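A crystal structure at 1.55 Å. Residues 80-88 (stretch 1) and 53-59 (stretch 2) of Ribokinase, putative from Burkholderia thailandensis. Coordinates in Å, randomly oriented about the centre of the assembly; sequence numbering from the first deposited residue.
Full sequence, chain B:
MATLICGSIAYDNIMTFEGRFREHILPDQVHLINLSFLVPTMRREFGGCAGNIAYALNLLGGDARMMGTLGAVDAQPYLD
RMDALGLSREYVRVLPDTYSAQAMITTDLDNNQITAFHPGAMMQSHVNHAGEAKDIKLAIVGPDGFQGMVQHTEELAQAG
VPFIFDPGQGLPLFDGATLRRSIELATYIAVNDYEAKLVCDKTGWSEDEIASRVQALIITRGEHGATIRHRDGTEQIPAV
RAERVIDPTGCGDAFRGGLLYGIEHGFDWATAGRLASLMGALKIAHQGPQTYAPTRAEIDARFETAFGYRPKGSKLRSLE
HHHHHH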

# COMPACT_ATOMS: atom_id res chain seq x y z
N ASP B 80 1.61 20.74 -18.69
CA ASP B 80 1.34 22.18 -18.38
C ASP B 80 2.14 22.60 -17.16
O ASP B 80 2.65 23.72 -17.11
CB ASP B 80 -0.16 22.34 -18.15
CG ASP B 80 -0.96 22.20 -19.43
OD1 ASP B 80 -0.38 22.12 -20.53
OD2 ASP B 80 -2.19 22.23 -19.28
N ARG B 81 2.31 21.70 -16.21
CA ARG B 81 3.10 22.01 -15.03
C ARG B 81 4.58 22.23 -15.40
O ARG B 81 5.23 23.14 -14.89
CB ARG B 81 2.99 20.86 -14.04
CG ARG B 81 3.97 20.93 -12.89
CD ARG B 81 3.78 19.73 -12.01
NE ARG B 81 4.71 19.73 -10.85
CZ ARG B 81 4.50 20.47 -9.77
NH1 ARG B 81 3.46 21.28 -9.75
NH2 ARG B 81 5.34 20.43 -8.74
N MET B 82 5.11 21.42 -16.32
CA MET B 82 6.49 21.56 -16.72
C MET B 82 6.66 22.93 -17.34
O MET B 82 7.64 23.63 -17.03
CB MET B 82 6.84 20.47 -17.71
CG MET B 82 7.00 19.16 -16.98
SD MET B 82 7.39 17.84 -18.14
CE MET B 82 8.99 18.36 -18.72
N ASP B 83 5.71 23.33 -18.17
CA ASP B 83 5.76 24.65 -18.81
C ASP B 83 5.75 25.77 -17.76
O ASP B 83 6.57 26.70 -17.89
CB ASP B 83 4.59 24.87 -19.76
CG ASP B 83 4.66 24.05 -21.02
OD1 ASP B 83 3.63 24.03 -21.74
OD2 ASP B 83 5.72 23.44 -21.35
N ALA B 84 4.88 25.67 -16.76
CA ALA B 84 4.75 26.68 -15.69
C ALA B 84 6.05 26.79 -14.90
O ALA B 84 6.43 27.89 -14.46
CB ALA B 84 3.60 26.31 -14.76
N LEU B 85 6.73 25.68 -14.71
CA LEU B 85 7.96 25.67 -13.87
C LEU B 85 9.22 26.00 -14.61
O LEU B 85 10.27 26.23 -13.96
CB LEU B 85 8.13 24.29 -13.20
CG LEU B 85 7.09 23.95 -12.14
CD1 LEU B 85 7.18 22.48 -11.75
CD2 LEU B 85 7.22 24.86 -10.90
N GLY B 86 9.16 26.02 -15.94
CA GLY B 86 10.34 26.18 -16.81
C GLY B 86 11.16 24.91 -17.01
O GLY B 86 12.35 24.97 -17.35
N LEU B 87 10.50 23.75 -16.87
CA LEU B 87 11.14 22.45 -17.14
C LEU B 87 10.95 22.08 -18.62
O LEU B 87 9.81 22.01 -19.12
CB LEU B 87 10.57 21.36 -16.22
CG LEU B 87 10.89 21.44 -14.72
CD1 LEU B 87 9.98 20.59 -13.89
CD2 LEU B 87 12.31 20.96 -14.54
N SER B 88 12.07 21.85 -19.30
CA SER B 88 12.06 21.58 -20.73
C SER B 88 11.35 20.25 -20.95
O SER B 88 11.63 19.30 -20.22
CB SER B 88 13.46 21.37 -21.27
OG SER B 88 13.39 21.10 -22.64
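Stretch 2, residues 53-59: IAYALNL

Stretch 2 is helical throughout: residues 53-59 continue a helix that begins earlier in the chain, with phi/psi values clustered near -60/-40 and backbone bonds of the i to i-4 type, among them Asn-58 N to Ala-54 O at 2.8 Å and Leu-59 N to Tyr-55 O at 2.9 Å. Stretch 1 is helical through Leu-85 and then changes course. The break is a Schellman motif: Gly-86 takes a positive phi (80/26), Leu-87 N donates to Met-82 O at 2.9 Å, and a weak bond joins Gly-86 N to Asp-83 O at 3.3 Å. A positive phi by itself favours glycine.

The two helices run in nearly the same direction, with an angle of 15° between their N-to-C vectors. Their axes, however, come no closer than 12.1 Å, too far for close backbone packing, so contact depends on side chains and on the turn that follows the first helix. The backbone register agrees: the nearest CA atoms across the pair are those of Leu-87 and Asn-58, 7.3 Å apart, which places the closest backbone approach beyond the end of helix 80-85. The surface buried is modest, 283 Å² with both sides summed.

One direct hydrogen bond crosses between the stretches. Asn-58 ND2 donates to Leu-85 O at 3.0 Å with an N-H...acceptor angle of 154°, good geometry on both measures. The acceptor belongs to the last helical residue of stretch 1, just before Gly-86 leaves helical phi/psi. The CA-to-CB bond of Asn-58 points toward stretch 1, and its side chain adopts chi1 -167° (t), bringing the amide to this carbonyl.

The apolar contacts involve two leucines that both point toward stretch 2 and share an m,t rotamer. Leu-87 packs with CD2 3.7 Å from Asn-58 CB and 4.1 Å from Ala-54 CB; these partners lie one helical turn apart, so the leucine methyl rests against successive turns of the same helix face. The same methyl also lies near the helix backbone, with Leu-87 CD2 3.9 Å from Ala-54 O. Leu-85 meets the edge of the Tyr-55 ring, near its plane, with CD1 3.8 Å from Tyr-55 CD1.

The last group joins Arg-81 and Tyr-55. Both have CA-to-CB bonds directed sideways, yet the ends of their side chains come nearer to the opposing stretch. Arg-81 is extended through chi1, chi2 and chi3, all t, before chi4 turns to 78°, and NH2 comes 3.5 Å from Tyr-55 CE1. The approach is oblique, and proximity alone does not make it a stack. A water supplies a polar link: it accepts from Arg-81 NH2 at 3.0 Å and donates to Tyr-55 OH at 3.1 Å, bridging the guanidinium and the phenol.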

# COMPACT_ATOMS: atom_id res chain seq x y z
N ILE B 53 13.18 14.48 -9.20
CA ILE B 53 14.58 14.89 -9.16
C ILE B 53 14.73 16.17 -9.96
O ILE B 53 15.44 17.07 -9.51
CB ILE B 53 15.50 13.75 -9.71
CG1 ILE B 53 15.50 12.56 -8.75
CG2 ILE B 53 16.95 14.30 -9.95
CD1 ILE B 53 16.05 11.29 -9.41
N ALA B 54 14.08 16.23 -11.13
CA ALA B 54 14.16 17.47 -11.92
C ALA B 54 13.55 18.62 -11.17
O ALA B 54 14.03 19.76 -11.27
CB ALA B 54 13.48 17.29 -13.26
N TYR B 55 12.45 18.40 -10.43
CA TYR B 55 11.80 19.50 -9.70
C TYR B 55 12.81 20.09 -8.69
O TYR B 55 12.90 21.32 -8.56
CB TYR B 55 10.53 18.97 -9.00
CG TYR B 55 9.81 20.02 -8.19
CD1 TYR B 55 9.00 20.96 -8.81
CD2 TYR B 55 9.98 20.06 -6.82
CE1 TYR B 55 8.38 21.97 -8.07
CE2 TYR B 55 9.33 21.06 -6.06
CZ TYR B 55 8.56 21.98 -6.69
OH TYR B 55 7.90 22.99 -5.99
N ALA B 56 13.51 19.22 -7.97
CA ALA B 56 14.52 19.66 -7.00
C ALA B 56 15.66 20.43 -7.67
O ALA B 56 16.02 21.52 -7.20
CB ALA B 56 15.06 18.49 -6.21
N LEU B 57 16.14 19.92 -8.80
CA LEU B 57 17.25 20.58 -9.49
C LEU B 57 16.76 21.95 -9.98
O LEU B 57 17.51 22.96 -9.88
CB LEU B 57 17.79 19.67 -10.58
CG LEU B 57 18.97 20.26 -11.33
CD1 LEU B 57 20.09 20.56 -10.31
CD2 LEU B 57 19.44 19.18 -12.29
N ASN B 58 15.51 22.04 -10.45
CA ASN B 58 14.91 23.28 -10.93
C ASN B 58 14.73 24.31 -9.82
O ASN B 58 14.96 25.54 -10.01
CB ASN B 58 13.58 22.96 -11.64
CG ASN B 58 13.04 24.12 -12.43
OD1 ASN B 58 13.72 24.61 -13.35
ND2 ASN B 58 11.86 24.58 -12.08
N LEU B 59 14.34 23.86 -8.62
CA LEU B 59 14.25 24.78 -7.48
C LEU B 59 15.60 25.42 -7.20
O LEU B 59 15.66 26.57 -6.72
CB LEU B 59 13.85 24.02 -6.21
CG LEU B 59 12.39 23.61 -6.06
CD1 LEU B 59 12.29 22.75 -4.79
CD2 LEU B 59 11.44 24.81 -5.99
O HOH W 1 4.86 22.38 -6.50